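Local coordinates for protein starch synthase I (PDB 4HLN) that is a barley starch synthase, a glycosyltransferase-family enzyme built from two Rossmann-like domains, at residues Ile187-Val198 / Gln236-Ala245; Tyr413-Lys421 / Glu598-Thr606. All coordinates share one frame; numbering follows the deposited sequence.

Contact 1 (Ile187-Val198 / Gln236-Ala245)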
ATOM      1  N   ILE A 187      -0.673 -12.726 -29.180  1.00 42.58           N
ATOM      2  CA  ILE A 187      -1.649 -13.792 -28.974  1.00 41.25           C
ATOM      3  C   ILE A 187      -3.024 -13.345 -29.392  1.00 45.36           C
ATOM      4  O   ILE A 187      -3.299 -12.138 -29.490  1.00 44.27           O
ATOM      5  CB  ILE A 187      -1.703 -14.288 -27.529  1.00 50.26           C
ATOM      6  CG1 ILE A 187      -2.201 -13.182 -26.606  1.00 54.06           C
ATOM      7  CG2 ILE A 187      -0.329 -14.801 -27.087  1.00 55.43           C
ATOM      8  CD1 ILE A 187      -2.209 -13.575 -25.141  1.00 45.47           C
ATOM      9  N   LYS A 188      -3.869 -14.327 -29.678  1.00 44.57           N
ATOM     10  CA  LYS A 188      -5.269 -14.073 -30.009  1.00 49.13           C
ATOM     11  C   LYS A 188      -6.142 -14.619 -28.895  1.00 48.36           C
ATOM     12  O   LYS A 188      -6.157 -15.834 -28.626  1.00 42.15           O
ATOM     13  CB  LYS A 188      -5.665 -14.652 -31.379  1.00 45.14           C
ATOM     14  CG  LYS A 188      -5.120 -13.851 -32.555  1.00 61.61           C
ATOM     15  CD  LYS A 188      -5.664 -14.343 -33.891  1.00 82.22           C
ATOM     16  CE  LYS A 188      -4.817 -13.831 -35.071  1.00 98.16           C
ATOM     17  NZ  LYS A 188      -3.534 -14.602 -35.283  1.00105.75           N
ATOM     18  N   ILE A 189      -6.846 -13.700 -28.237  1.00 47.23           N
ATOM     19  CA  ILE A 189      -7.696 -14.004 -27.087  1.00 47.58           C
ATOM     20  C   ILE A 189      -9.163 -14.110 -27.483  1.00 45.96           C
ATOM     21  O   ILE A 189      -9.764 -13.137 -27.942  1.00 52.76           O
ATOM     22  CB  ILE A 189      -7.575 -12.908 -26.031  1.00 45.44           C
ATOM     23  CG1 ILE A 189      -6.096 -12.668 -25.689  1.00 45.00           C
ATOM     24  CG2 ILE A 189      -8.408 -13.266 -24.822  1.00 35.39           C
ATOM     25  CD1 ILE A 189      -5.821 -11.332 -24.980  1.00 46.06           C
ATOM     26  N   PRO A 190      -9.747 -15.298 -27.318  1.00 52.08           N
ATOM     27  CA  PRO A 190     -11.177 -15.454 -27.608  1.00 61.87           C
ATOM     28  C   PRO A 190     -12.010 -14.940 -26.425  1.00 59.77           C
ATOM     29  O   PRO A 190     -11.970 -15.497 -25.320  1.00 55.85           O
ATOM     30  CB  PRO A 190     -11.328 -16.967 -27.781  1.00 39.21           C
ATOM     31  CG  PRO A 190     -10.316 -17.512 -26.799  1.00 44.14           C
ATOM     32  CD  PRO A 190      -9.148 -16.540 -26.802  1.00 43.95           C
ATOM     33  N   CYS A 191     -12.736 -13.855 -26.665  1.00 51.37           N
ATOM     34  CA  CYS A 191     -13.604 -13.265 -25.655  1.00 48.27           C
ATOM     35  C   CYS A 191     -14.360 -12.105 -26.271  1.00 48.39           C
ATOM     36  O   CYS A 191     -14.078 -11.695 -27.392  1.00 57.33           O
ATOM     37  CB  CYS A 191     -12.799 -12.782 -24.442  1.00 48.51           C
ATOM     38  SG  CYS A 191     -11.671 -11.387 -24.773  1.00 57.70           S
ATOM     39  N   PHE A 192     -15.326 -11.580 -25.530  1.00 50.27           N
ATOM     40  CA  PHE A 192     -16.132 -10.453 -25.989  1.00 51.47           C
ATOM     41  C   PHE A 192     -16.636 -10.574 -27.416  1.00 61.88           C
ATOM     42  O   PHE A 192     -16.431  -9.673 -28.245  1.00 58.05           O
ATOM     43  CB  PHE A 192     -15.392  -9.149 -25.760  1.00 44.92           C
ATOM     44  CG  PHE A 192     -15.345  -8.769 -24.325  1.00 58.70           C
ATOM     45  CD1 PHE A 192     -16.288  -7.880 -23.798  1.00 44.82           C
ATOM     46  CD2 PHE A 192     -14.401  -9.350 -23.476  1.00 45.52           C
ATOM     47  CE1 PHE A 192     -16.275  -7.547 -22.455  1.00 31.56           C
ATOM     48  CE2 PHE A 192     -14.371  -9.019 -22.137  1.00 52.98           C
ATOM     49  CZ  PHE A 192     -15.316  -8.110 -21.618  1.00 53.74           C
ATOM     50  N   GLY A 193     -17.313 -11.695 -27.674  1.00 66.38           N
ATOM     51  CA  GLY A 193     -17.953 -11.953 -28.950  1.00 73.97           C
ATOM     52  C   GLY A 193     -16.972 -11.858 -30.100  1.00 75.82           C
ATOM     53  O   GLY A 193     -17.172 -11.099 -31.051  1.00 85.39           O
ATOM     54  N   GLY A 194     -15.898 -12.626 -30.005  1.00 61.81           N
ATOM     55  CA  GLY A 194     -14.897 -12.609 -31.042  1.00 65.84           C
ATOM     56  C   GLY A 194     -13.529 -13.032 -30.568  1.00 69.95           C
ATOM     57  O   GLY A 194     -13.374 -13.836 -29.634  1.00 64.13           O
ATOM     58  N   SER A 195     -12.525 -12.476 -31.227  1.00 66.13           N
ATOM     59  CA  SER A 195     -11.158 -12.869 -30.977  1.00 61.58           C
ATOM     60  C   SER A 195     -10.317 -11.623 -31.092  1.00 61.41           C
ATOM     61  O   SER A 195     -10.322 -10.961 -32.123  1.00 71.55           O
ATOM     62  CB  SER A 195     -10.726 -13.894 -32.011  1.00 59.47           C
ATOM     63  OG  SER A 195      -9.554 -14.558 -31.590  1.00 80.61           O
ATOM     64  N   HIS A 196      -9.610 -11.285 -30.027  1.00 54.40           N
ATOM     65  CA  HIS A 196      -8.849 -10.040 -30.022  1.00 52.13           C
ATOM     66  C   HIS A 196      -7.353 -10.285 -29.883  1.00 45.72           C
ATOM     67  O   HIS A 196      -6.909 -11.176 -29.163  1.00 42.18           O
ATOM     68  CB  HIS A 196      -9.365  -9.111 -28.922  1.00 40.62           C
ATOM     69  CG  HIS A 196     -10.856  -8.990 -28.908  1.00 47.20           C
ATOM     70  ND1 HIS A 196     -11.520  -7.901 -29.433  1.00 47.95           N
ATOM     71  CD2 HIS A 196     -11.813  -9.838 -28.463  1.00 45.54           C
ATOM     72  CE1 HIS A 196     -12.822  -8.079 -29.301  1.00 49.68           C
ATOM     73  NE2 HIS A 196     -13.027  -9.248 -28.716  1.00 53.55           N
ATOM     74  N   GLU A 197      -6.568  -9.493 -30.581  1.00 40.97           N
ATOM     75  CA  GLU A 197      -5.138  -9.718 -30.543  1.00 43.66           C
ATOM     76  C   GLU A 197      -4.443  -8.670 -29.713  1.00 46.66           C
ATOM     77  O   GLU A 197      -4.747  -7.480 -29.824  1.00 45.97           O
ATOM     78  CB  GLU A 197      -4.557  -9.697 -31.944  1.00 42.58           C
ATOM     79  CG  GLU A 197      -3.060  -9.856 -31.955  1.00 62.66           C
ATOM     80  CD  GLU A 197      -2.500  -9.854 -33.356  1.00 73.90           C
ATOM     81  OE1 GLU A 197      -3.079 -10.557 -34.220  1.00 73.97           O
ATOM     82  OE2 GLU A 197      -1.499  -9.141 -33.591  1.00 73.33           O
ATOM     83  N   VAL A 198      -3.513  -9.127 -28.882  1.00 41.59           N
ATOM     84  CA  VAL A 198      -2.588  -8.250 -28.186  1.00 34.38           C
ATOM     85  C   VAL A 198      -1.163  -8.613 -28.619  1.00 45.44           C
ATOM     86  O   VAL A 198      -0.916  -9.721 -29.111  1.00 46.57           O
ATOM     87  CB  VAL A 198      -2.731  -8.372 -26.648  1.00 40.78           C
ATOM     88  CG1 VAL A 198      -4.164  -8.065 -26.222  1.00 43.27           C
ATOM     89  CG2 VAL A 198      -2.360  -9.767 -26.193  1.00 42.53           C
ATOM     90  N   GLN A 236     -13.855  -3.381 -18.315  1.00 25.68           N
ATOM     91  CA  GLN A 236     -13.928  -4.809 -18.074  1.00 33.43           C
ATOM     92  C   GLN A 236     -13.255  -5.564 -19.217  1.00 39.86           C
ATOM     93  O   GLN A 236     -12.498  -6.490 -18.993  1.00 44.42           O
ATOM     94  CB  GLN A 236     -15.368  -5.258 -17.909  1.00 28.59           C
ATOM     95  CG  GLN A 236     -15.505  -6.748 -17.632  1.00 28.77           C
ATOM     96  CD  GLN A 236     -16.932  -7.239 -17.784  1.00 48.10           C
ATOM     97  OE1 GLN A 236     -17.547  -7.073 -18.844  1.00 56.04           O
ATOM     98  NE2 GLN A 236     -17.474  -7.842 -16.718  1.00 47.11           N
ATOM     99  N   PHE A 237     -13.516  -5.135 -20.440  1.00 37.50           N
ATOM    100  CA  PHE A 237     -12.895  -5.724 -21.608  1.00 36.77           C
ATOM    101  C   PHE A 237     -11.371  -5.511 -21.644  1.00 42.70           C
ATOM    102  O   PHE A 237     -10.601  -6.453 -21.921  1.00 37.83           O
ATOM    103  CB  PHE A 237     -13.562  -5.165 -22.871  1.00 33.67           C
ATOM    104  CG  PHE A 237     -12.790  -5.408 -24.131  1.00 39.48           C
ATOM    105  CD1 PHE A 237     -12.618  -6.696 -24.623  1.00 43.92           C
ATOM    106  CD2 PHE A 237     -12.231  -4.347 -24.830  1.00 37.53           C
ATOM    107  CE1 PHE A 237     -11.895  -6.922 -25.797  1.00 41.99           C
ATOM    108  CE2 PHE A 237     -11.508  -4.564 -26.009  1.00 40.93           C
ATOM    109  CZ  PHE A 237     -11.339  -5.847 -26.496  1.00 30.35           C
ATOM    110  N   ARG A 238     -10.940  -4.282 -21.374  1.00 34.27           N
ATOM    111  CA  ARG A 238      -9.520  -3.937 -21.445  1.00 34.39           C
ATOM    112  C   ARG A 238      -8.724  -4.810 -20.488  1.00 41.76           C
ATOM    113  O   ARG A 238      -7.685  -5.359 -20.847  1.00 39.15           O
ATOM    114  CB  ARG A 238      -9.266  -2.467 -21.081  1.00 27.96           C
ATOM    115  CG  ARG A 238      -9.810  -1.434 -22.052  1.00 39.57           C
ATOM    116  CD  ARG A 238     -10.046  -0.118 -21.330  1.00 42.48           C
ATOM    117  NE  ARG A 238      -8.973   0.848 -21.517  1.00 42.49           N
ATOM    118  CZ  ARG A 238      -8.509   1.644 -20.559  1.00 50.29           C
ATOM    119  NH1 ARG A 238      -9.017   1.565 -19.345  1.00 52.50           N
ATOM    120  NH2 ARG A 238      -7.529   2.510 -20.811  1.00 59.99           N
ATOM    121  N   TYR A 239      -9.222  -4.942 -19.267  1.00 33.82           N
ATOM    122  CA  TYR A 239      -8.462  -5.618 -18.233  1.00 34.24           C
ATOM    123  C   TYR A 239      -8.599  -7.138 -18.275  1.00 37.82           C
ATOM    124  O   TYR A 239      -7.751  -7.866 -17.770  1.00 41.19           O
ATOM    125  CB  TYR A 239      -8.742  -4.981 -16.875  1.00 35.95           C
ATOM    126  CG  TYR A 239      -8.193  -3.589 -16.884  1.00 41.57           C
ATOM    127  CD1 TYR A 239      -9.025  -2.482 -16.944  1.00 37.07           C
ATOM    128  CD2 TYR A 239      -6.813  -3.381 -16.924  1.00 46.51           C
ATOM    129  CE1 TYR A 239      -8.491  -1.188 -16.997  1.00 37.37           C
ATOM    130  CE2 TYR A 239      -6.273  -2.116 -16.965  1.00 42.98           C
ATOM    131  CZ  TYR A 239      -7.112  -1.015 -16.998  1.00 45.67           C
ATOM    132  OH  TYR A 239      -6.548   0.245 -17.044  1.00 41.17           O
ATOM    133  N   THR A 240      -9.652  -7.597 -18.934  1.00 36.77           N
ATOM    134  CA  THR A 240      -9.759  -8.987 -19.351  1.00 39.92           C
ATOM    135  C   THR A 240      -8.592  -9.351 -20.287  1.00 41.96           C
ATOM    136  O   THR A 240      -7.966 -10.404 -20.130  1.00 39.17           O
ATOM    137  CB  THR A 240     -11.130  -9.238 -20.036  1.00 34.93           C
ATOM    138  OG1 THR A 240     -12.163  -9.102 -19.059  1.00 40.29           O
ATOM    139  CG2 THR A 240     -11.233 -10.633 -20.633  1.00 26.73           C
ATOM    140  N   LEU A 241      -8.291  -8.472 -21.244  1.00 35.86           N
ATOM    141  CA  LEU A 241      -7.191  -8.717 -22.170  1.00 37.43           C
ATOM    142  C   LEU A 241      -5.896  -8.824 -21.387  1.00 42.69           C
ATOM    143  O   LEU A 241      -5.086  -9.736 -21.615  1.00 37.47           O
ATOM    144  CB  LEU A 241      -7.066  -7.598 -23.197  1.00 34.31           C
ATOM    145  CG  LEU A 241      -8.217  -7.436 -24.182  1.00 45.21           C
ATOM    146  CD1 LEU A 241      -7.916  -6.341 -25.204  1.00 42.68           C
ATOM    147  CD2 LEU A 241      -8.545  -8.747 -24.864  1.00 37.50           C
ATOM    148  N   LEU A 242      -5.726  -7.885 -20.456  1.00 32.47           N
ATOM    149  CA  LEU A 242      -4.539  -7.823 -19.626  1.00 31.74           C
ATOM    150  C   LEU A 242      -4.310  -9.172 -18.975  1.00 42.72           C
ATOM    151  O   LEU A 242      -3.191  -9.675 -18.949  1.00 46.24           O
ATOM    152  CB  LEU A 242      -4.698  -6.764 -18.536  1.00 26.52           C
ATOM    153  CG  LEU A 242      -3.517  -6.788 -17.572  1.00 34.39           C
ATOM    154  CD1 LEU A 242      -2.191  -6.630 -18.342  1.00 34.03           C
ATOM    155  CD2 LEU A 242      -3.640  -5.744 -16.496  1.00 40.00           C
ATOM    156  N   CYS A 243      -5.386  -9.756 -18.457  1.00 34.49           N
ATOM    157  CA  CYS A 243      -5.278 -10.959 -17.654  1.00 29.24           C
ATOM    158  C   CYS A 243      -4.946 -12.191 -18.486  1.00 41.56           C
ATOM    159  O   CYS A 243      -4.070 -12.961 -18.118  1.00 42.33           O
ATOM    160  CB  CYS A 243      -6.550 -11.160 -16.830  1.00 37.73           C
ATOM    161  SG  CYS A 243      -6.663 -10.059 -15.378  1.00 44.42           S
ATOM    162  N   TYR A 244      -5.628 -12.370 -19.614  1.00 37.40           N
ATOM    163  CA  TYR A 244      -5.281 -13.446 -20.535  1.00 33.86           C
ATOM    164  C   TYR A 244      -3.810 -13.357 -20.985  1.00 42.12           C
ATOM    165  O   TYR A 244      -3.087 -14.358 -21.012  1.00 48.80           O
ATOM    166  CB  TYR A 244      -6.203 -13.435 -21.760  1.00 27.26           C
ATOM    167  CG  TYR A 244      -7.515 -14.152 -21.551  1.00 37.10           C
ATOM    168  CD1 TYR A 244      -7.594 -15.540 -21.669  1.00 33.23           C
ATOM    169  CD2 TYR A 244      -8.685 -13.443 -21.243  1.00 42.38           C
ATOM    170  CE1 TYR A 244      -8.783 -16.208 -21.485  1.00 39.88           C
ATOM    171  CE2 TYR A 244      -9.890 -14.101 -21.049  1.00 36.65           C
ATOM    172  CZ  TYR A 244      -9.930 -15.485 -21.168  1.00 45.35           C
ATOM    173  OH  TYR A 244     -11.102 -16.167 -20.979  1.00 39.40           O
ATOM    174  N   ALA A 245      -3.389 -12.148 -21.334  1.00 33.29           N
ATOM    175  CA  ALA A 245      -2.045 -11.901 -21.806  1.00 41.20           C
ATOM    176  C   ALA A 245      -1.038 -12.311 -20.745  1.00 45.23           C
ATOM    177  O   ALA A 245      -0.033 -12.943 -21.034  1.00 44.58           O
ATOM    178  CB  ALA A 245      -1.877 -10.419 -22.145  1.00 33.46           C
TER

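Contact 2 (Tyr413-Lys421 / Glu598-Thr606)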
ATOM      1  N   TYR A 413      21.952  12.484  14.696  1.00 50.04           N
ATOM      2  CA  TYR A 413      21.857  11.626  15.861  1.00 56.91           C
ATOM      3  C   TYR A 413      21.635  10.168  15.458  1.00 57.64           C
ATOM      4  O   TYR A 413      21.369   9.860  14.294  1.00 49.73           O
ATOM      5  CB  TYR A 413      20.750  12.117  16.802  1.00 53.88           C
ATOM      6  CG  TYR A 413      19.338  12.070  16.237  1.00 50.69           C
ATOM      7  CD1 TYR A 413      18.546  10.939  16.375  1.00 52.30           C
ATOM      8  CD2 TYR A 413      18.788  13.170  15.601  1.00 53.59           C
ATOM      9  CE1 TYR A 413      17.254  10.902  15.879  1.00 54.01           C
ATOM     10  CE2 TYR A 413      17.498  13.148  15.109  1.00 48.87           C
ATOM     11  CZ  TYR A 413      16.733  12.014  15.244  1.00 55.58           C
ATOM     12  OH  TYR A 413      15.447  12.001  14.736  1.00 50.02           O
ATOM     13  N   SER A 414      21.745   9.273  16.430  1.00 57.77           N
ATOM     14  CA  SER A 414      21.598   7.854  16.165  1.00 65.28           C
ATOM     15  C   SER A 414      20.953   7.203  17.373  1.00 70.20           C
ATOM     16  O   SER A 414      20.674   7.874  18.369  1.00 68.84           O
ATOM     17  CB  SER A 414      22.964   7.220  15.895  1.00 57.91           C
ATOM     18  OG  SER A 414      23.794   7.310  17.043  1.00 62.21           O
ATOM     19  N   VAL A 415      20.712   5.898  17.285  1.00 65.94           N
ATOM     20  CA  VAL A 415      20.119   5.178  18.396  1.00 64.31           C
ATOM     21  C   VAL A 415      21.064   5.212  19.603  1.00 73.82           C
ATOM     22  O   VAL A 415      20.636   5.125  20.753  1.00 81.98           O
ATOM     23  CB  VAL A 415      19.766   3.733  17.994  1.00 66.37           C
ATOM     24  CG1 VAL A 415      20.786   2.754  18.557  1.00 68.28           C
ATOM     25  CG2 VAL A 415      18.369   3.381  18.472  1.00 65.95           C
ATOM     26  N   ASP A 416      22.354   5.372  19.332  1.00 78.76           N
ATOM     27  CA  ASP A 416      23.363   5.355  20.386  1.00 85.82           C
ATOM     28  C   ASP A 416      23.547   6.734  21.006  1.00 89.29           C
ATOM     29  O   ASP A 416      23.978   6.854  22.149  1.00 92.00           O
ATOM     30  CB  ASP A 416      24.694   4.849  19.831  1.00 96.95           C
ATOM     31  CG  ASP A 416      24.543   3.556  19.040  1.00112.45           C
ATOM     32  OD1 ASP A 416      24.471   2.479  19.676  1.00119.76           O
ATOM     33  OD2 ASP A 416      24.492   3.616  17.787  1.00107.94           O
ATOM     34  N   ASP A 417      23.225   7.771  20.242  1.00 88.94           N
ATOM     35  CA  ASP A 417      23.357   9.140  20.718  1.00 83.00           C
ATOM     36  C   ASP A 417      22.177  10.002  20.285  1.00 78.98           C
ATOM     37  O   ASP A 417      22.122  10.487  19.150  1.00 77.08           O
ATOM     38  CB  ASP A 417      24.656   9.760  20.218  1.00 84.97           C
ATOM     39  CG  ASP A 417      24.865  11.164  20.749  1.00 98.84           C
ATOM     40  OD1 ASP A 417      25.536  11.963  20.058  1.00107.71           O
ATOM     41  OD2 ASP A 417      24.352  11.468  21.853  1.00 94.59           O
ATOM     42  N   LEU A 418      21.241  10.204  21.203  1.00 65.65           N
ATOM     43  CA  LEU A 418      20.020  10.929  20.886  1.00 61.34           C
ATOM     44  C   LEU A 418      20.099  12.440  21.155  1.00 68.91           C
ATOM     45  O   LEU A 418      19.120  13.168  20.953  1.00 73.56           O
ATOM     46  CB  LEU A 418      18.856  10.317  21.654  1.00 62.11           C
ATOM     47  CG  LEU A 418      18.528   8.870  21.279  1.00 78.03           C
ATOM     48  CD1 LEU A 418      17.332   8.387  22.069  1.00 79.23           C
ATOM     49  CD2 LEU A 418      18.263   8.740  19.785  1.00 81.06           C
ATOM     50  N   SER A 419      21.260  12.911  21.598  1.00 66.61           N
ATOM     51  CA  SER A 419      21.394  14.300  22.018  1.00 66.43           C
ATOM     52  C   SER A 419      21.081  15.237  20.854  1.00 68.71           C
ATOM     53  O   SER A 419      20.606  16.359  21.052  1.00 69.79           O
ATOM     54  CB  SER A 419      22.800  14.566  22.577  1.00 66.43           C
ATOM     55  OG  SER A 419      23.791  14.541  21.557  1.00 66.11           O
ATOM     56  N   GLY A 420      21.337  14.757  19.642  1.00 54.17           N
ATOM     57  CA  GLY A 420      21.150  15.553  18.449  1.00 54.72           C
ATOM     58  C   GLY A 420      19.685  15.839  18.182  1.00 63.04           C
ATOM     59  O   GLY A 420      19.331  16.864  17.590  1.00 67.67           O
ATOM     60  N   LYS A 421      18.821  14.933  18.617  1.00 46.53           N
ATOM     61  CA  LYS A 421      17.403  15.101  18.358  1.00 46.01           C
ATOM     62  C   LYS A 421      16.842  16.286  19.153  1.00 50.40           C
ATOM     63  O   LYS A 421      15.994  17.040  18.664  1.00 42.54           O
ATOM     64  CB  LYS A 421      16.640  13.809  18.650  1.00 36.75           C
ATOM     65  CG  LYS A 421      15.265  13.774  18.027  1.00 34.02           C
ATOM     66  CD  LYS A 421      14.432  12.600  18.539  1.00 40.93           C
ATOM     67  CE  LYS A 421      12.953  12.745  18.161  1.00 46.73           C
ATOM     68  NZ  LYS A 421      12.712  12.695  16.695  1.00 54.05           N
ATOM     69  N   GLU A 598      12.106   6.740  25.874  1.00 64.87           N
ATOM     70  CA  GLU A 598      13.366   6.360  25.243  1.00 69.05           C
ATOM     71  C   GLU A 598      13.310   4.959  24.638  1.00 69.91           C
ATOM     72  O   GLU A 598      13.880   4.706  23.579  1.00 80.57           O
ATOM     73  CB  GLU A 598      14.524   6.445  26.242  1.00 88.78           C
ATOM     74  CG  GLU A 598      15.111   7.845  26.422  1.00110.16           C
ATOM     75  CD  GLU A 598      16.624   7.894  26.191  1.00122.99           C
ATOM     76  OE1 GLU A 598      17.238   6.823  25.963  1.00118.55           O
ATOM     77  OE2 GLU A 598      17.199   9.009  26.234  1.00128.69           O
ATOM     78  N   GLY A 599      12.629   4.042  25.311  1.00 66.02           N
ATOM     79  CA  GLY A 599      12.523   2.688  24.807  1.00 62.21           C
ATOM     80  C   GLY A 599      11.675   2.629  23.554  1.00 74.00           C
ATOM     81  O   GLY A 599      12.027   1.942  22.590  1.00 80.96           O
ATOM     82  N   LEU A 600      10.552   3.345  23.562  1.00 65.13           N
ATOM     83  CA  LEU A 600       9.672   3.370  22.400  1.00 61.86           C
ATOM     84  C   LEU A 600      10.419   3.879  21.171  1.00 65.34           C
ATOM     85  O   LEU A 600      10.238   3.371  20.057  1.00 61.91           O
ATOM     86  CB  LEU A 600       8.451   4.236  22.678  1.00 59.44           C
ATOM     87  CG  LEU A 600       7.297   3.486  23.337  1.00 62.77           C
ATOM     88  CD1 LEU A 600       6.366   4.451  24.038  1.00 55.83           C
ATOM     89  CD2 LEU A 600       6.540   2.632  22.312  1.00 63.64           C
ATOM     90  N   MET A 601      11.264   4.883  21.386  1.00 64.01           N
ATOM     91  CA  MET A 601      12.054   5.464  20.309  1.00 60.72           C
ATOM     92  C   MET A 601      13.084   4.479  19.789  1.00 65.52           C
ATOM     93  O   MET A 601      13.103   4.148  18.601  1.00 68.98           O
ATOM     94  CB  MET A 601      12.753   6.730  20.787  1.00 50.55           C
ATOM     95  CG  MET A 601      11.797   7.829  21.216  1.00 51.88           C
ATOM     96  SD  MET A 601      12.577   9.099  22.261  1.00 67.61           S
ATOM     97  CE  MET A 601      13.812   9.824  21.177  1.00 34.97           C
ATOM     98  N   LYS A 602      13.942   4.010  20.688  1.00 65.83           N
ATOM     99  CA  LYS A 602      15.014   3.100  20.310  1.00 67.12           C
ATOM    100  C   LYS A 602      14.482   1.858  19.582  1.00 67.62           C
ATOM    101  O   LYS A 602      15.112   1.357  18.637  1.00 59.70           O
ATOM    102  CB  LYS A 602      15.869   2.740  21.531  1.00 64.83           C
ATOM    103  CG  LYS A 602      16.675   3.940  22.064  1.00 78.61           C
ATOM    104  CD  LYS A 602      17.727   3.552  23.100  1.00 81.58           C
ATOM    105  CE  LYS A 602      18.651   4.721  23.423  1.00 87.32           C
ATOM    106  NZ  LYS A 602      19.823   4.306  24.250  1.00 89.62           N
ATOM    107  N   ARG A 603      13.312   1.382  20.001  1.00 58.62           N
ATOM    108  CA  ARG A 603      12.697   0.249  19.335  1.00 60.68           C
ATOM    109  C   ARG A 603      12.339   0.605  17.894  1.00 69.89           C
ATOM    110  O   ARG A 603      12.596  -0.178  16.973  1.00 73.16           O
ATOM    111  CB  ARG A 603      11.477  -0.251  20.110  1.00 62.52           C
ATOM    112  CG  ARG A 603      11.652  -1.670  20.645  1.00 57.29           C
ATOM    113  CD  ARG A 603      11.459  -1.745  22.145  1.00 59.01           C
ATOM    114  NE  ARG A 603      10.121  -1.325  22.540  1.00 72.30           N
ATOM    115  CZ  ARG A 603       9.856  -0.644  23.651  1.00 77.05           C
ATOM    116  NH1 ARG A 603       8.605  -0.289  23.940  1.00 72.26           N
ATOM    117  NH2 ARG A 603      10.847  -0.314  24.473  1.00 71.50           N
ATOM    118  N   GLY A 604      11.775   1.796  17.698  1.00 65.67           N
ATOM    119  CA  GLY A 604      11.429   2.256  16.365  1.00 54.67           C
ATOM    120  C   GLY A 604      12.640   2.363  15.460  1.00 59.44           C
ATOM    121  O   GLY A 604      12.629   1.917  14.306  1.00 57.52           O
ATOM    122  N   MET A 605      13.705   2.947  15.997  1.00 55.56           N
ATOM    123  CA  MET A 605      14.890   3.238  15.207  1.00 54.52           C
ATOM    124  C   MET A 605      15.689   1.994  14.843  1.00 63.58           C
ATOM    125  O   MET A 605      16.331   1.946  13.789  1.00 65.61           O
ATOM    126  CB  MET A 605      15.769   4.228  15.953  1.00 49.72           C
ATOM    127  CG  MET A 605      14.976   5.416  16.474  1.00 57.66           C
ATOM    128  SD  MET A 605      15.963   6.516  17.497  1.00 72.49           S
ATOM    129  CE  MET A 605      17.165   7.037  16.288  1.00 23.90           C
ATOM    130  N   THR A 606      15.653   0.988  15.711  1.00 62.12           N
ATOM    131  CA  THR A 606      16.397  -0.235  15.442  1.00 66.66           C
ATOM    132  C   THR A 606      15.672  -1.168  14.468  1.00 65.01           C
ATOM    133  O   THR A 606      16.318  -2.007  13.858  1.00 62.58           O
ATOM    134  CB  THR A 606      16.797  -0.989  16.727  1.00 65.42           C
ATOM    135  OG1 THR A 606      15.666  -1.087  17.592  1.00 72.31           O
ATOM    136  CG2 THR A 606      17.914  -0.256  17.457  1.00 53.85           C
TER

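Contact 1 (Ile187-Val198 / Gln236-Ala245)
Phe237, on helix 236-245, turns one ring edge toward two aromatic faces of the hairpin 187-198. Its CD1 lies 3.4 Å from Phe192 CG, and the ring planes meet at 69°, a T-shaped pair. The same edge serves His196: CE1 sits over the centre of the imidazole, with ring centroids 4.8 Å apart and planes at 63°. Phe237 CB, placed by the backbone, adds a CH-pi contact above the Phe192 face, 3.7 Å from its centroid. A chi1 of 165°, with CG anti to the backbone N, carries the CD1 and CE1 edge to Phe192 and His196. Gln236 OE1 and Thr240 OG1 approach the rim of Phe192.

Farther along the helix the partners are aliphatic. Ile189 divides its branches: Ile189 CG2 rests over the Tyr244 ring, 3.5 Å from Tyr244 CG, while CD1 reaches Leu241 CD2 at 3.8 Å. Ile187 CD1 and Val198 CG2 meet Ala245.

The second shell sets this face. Ile189 and His196 form a hydrogen-bonded antiparallel pair (Ile189 N to His196 O 2.7 Å), as do Ile187 and Val198, so these four side chains emerge on one side. Two weak bonds from His196 NE2 to Cys191 O and Phe192 O tie the imidazole to the turn. Outside the segments, Tyr244 OH is bonded to Leu316 O and Gln236 NE2 to Thr312 OG1.

Helix 236-245 thus packs across the sheet-edge hairpin, its axis 9.4 Å at closest approach from that of strand 187-190. Ring edge on ring faces and apolar packing hold the contact, so its stability probably comes from burial and shape complementarity rather than directional polar bonds.

Contact 2 (Tyr413-Lys421 / Glu598-Thr606)
Lys602 O receives two donors from Thr606, OG1 at 2.7 Å and the backbone N at 3.0 Å, which arrive from opposite faces of the carbonyl plane. With OG1 held there at chi1 47°, Thr606 CG2 stands anti to the carbonyl carbon and meets Val415 CG2 at 3.8 Å. Val415 CG2 also reaches Met605 CB at 3.7 Å and the CB and CG of Lys602, so one methyl touches three residues within about one turn of the helix. The extended Lys602 chain runs past Val415, its CE near Val415 O.

The contact lies in the C-terminal Rossmann-like domain, beside its parallel sheet, where Met601 packs on Val540 of strand 540-544. Loop 413-418 leads into helix 419-432 and is shaped by local side-chain bonds: Ser414 OG accepts from Asp417 N in an ST motif, and Asp417 OD2 accepts from Ser419 OG, with a weak capping bond from Ser419 N. Leu418 then projects onto helix 598-606, CD1 against Met601 CE (3.9 Å) and CD2 against Met605 SD (3.9 Å).

Both methionines bend at chi3 (63° in each), which brings Met605 CE to the edge of the Tyr413 ring in the loop and Met601 CE to Lys421 CD on the helix. Lys421 CB lies over a Tyr413 face, while Lys421 NZ is bonded to Ala513 O, Thr539 OG1 and Tyr537 O.

Overall arrangement
Contacts 1 and 2 lie on opposite sides of the chain's centre, about 54 Å apart between centres and about 36 Å between nearest atoms, and they share no helix or strand. Contact 1 belongs to the mixed sheet of the N-terminal half, where most of the touching residues are buried; contact 2 joins a loop and the helix it leads into to helix 594-606, beside the parallel sheet of the C-terminal half, and is only partly buried. Their chemistry follows: rings and branched aliphatics contributed by both hairpin and helix in one, flexible methionine and lysine chains against a capped loop in the other. Helix 594-606 of contact 2 also carries Ser596 of the glycan pocket.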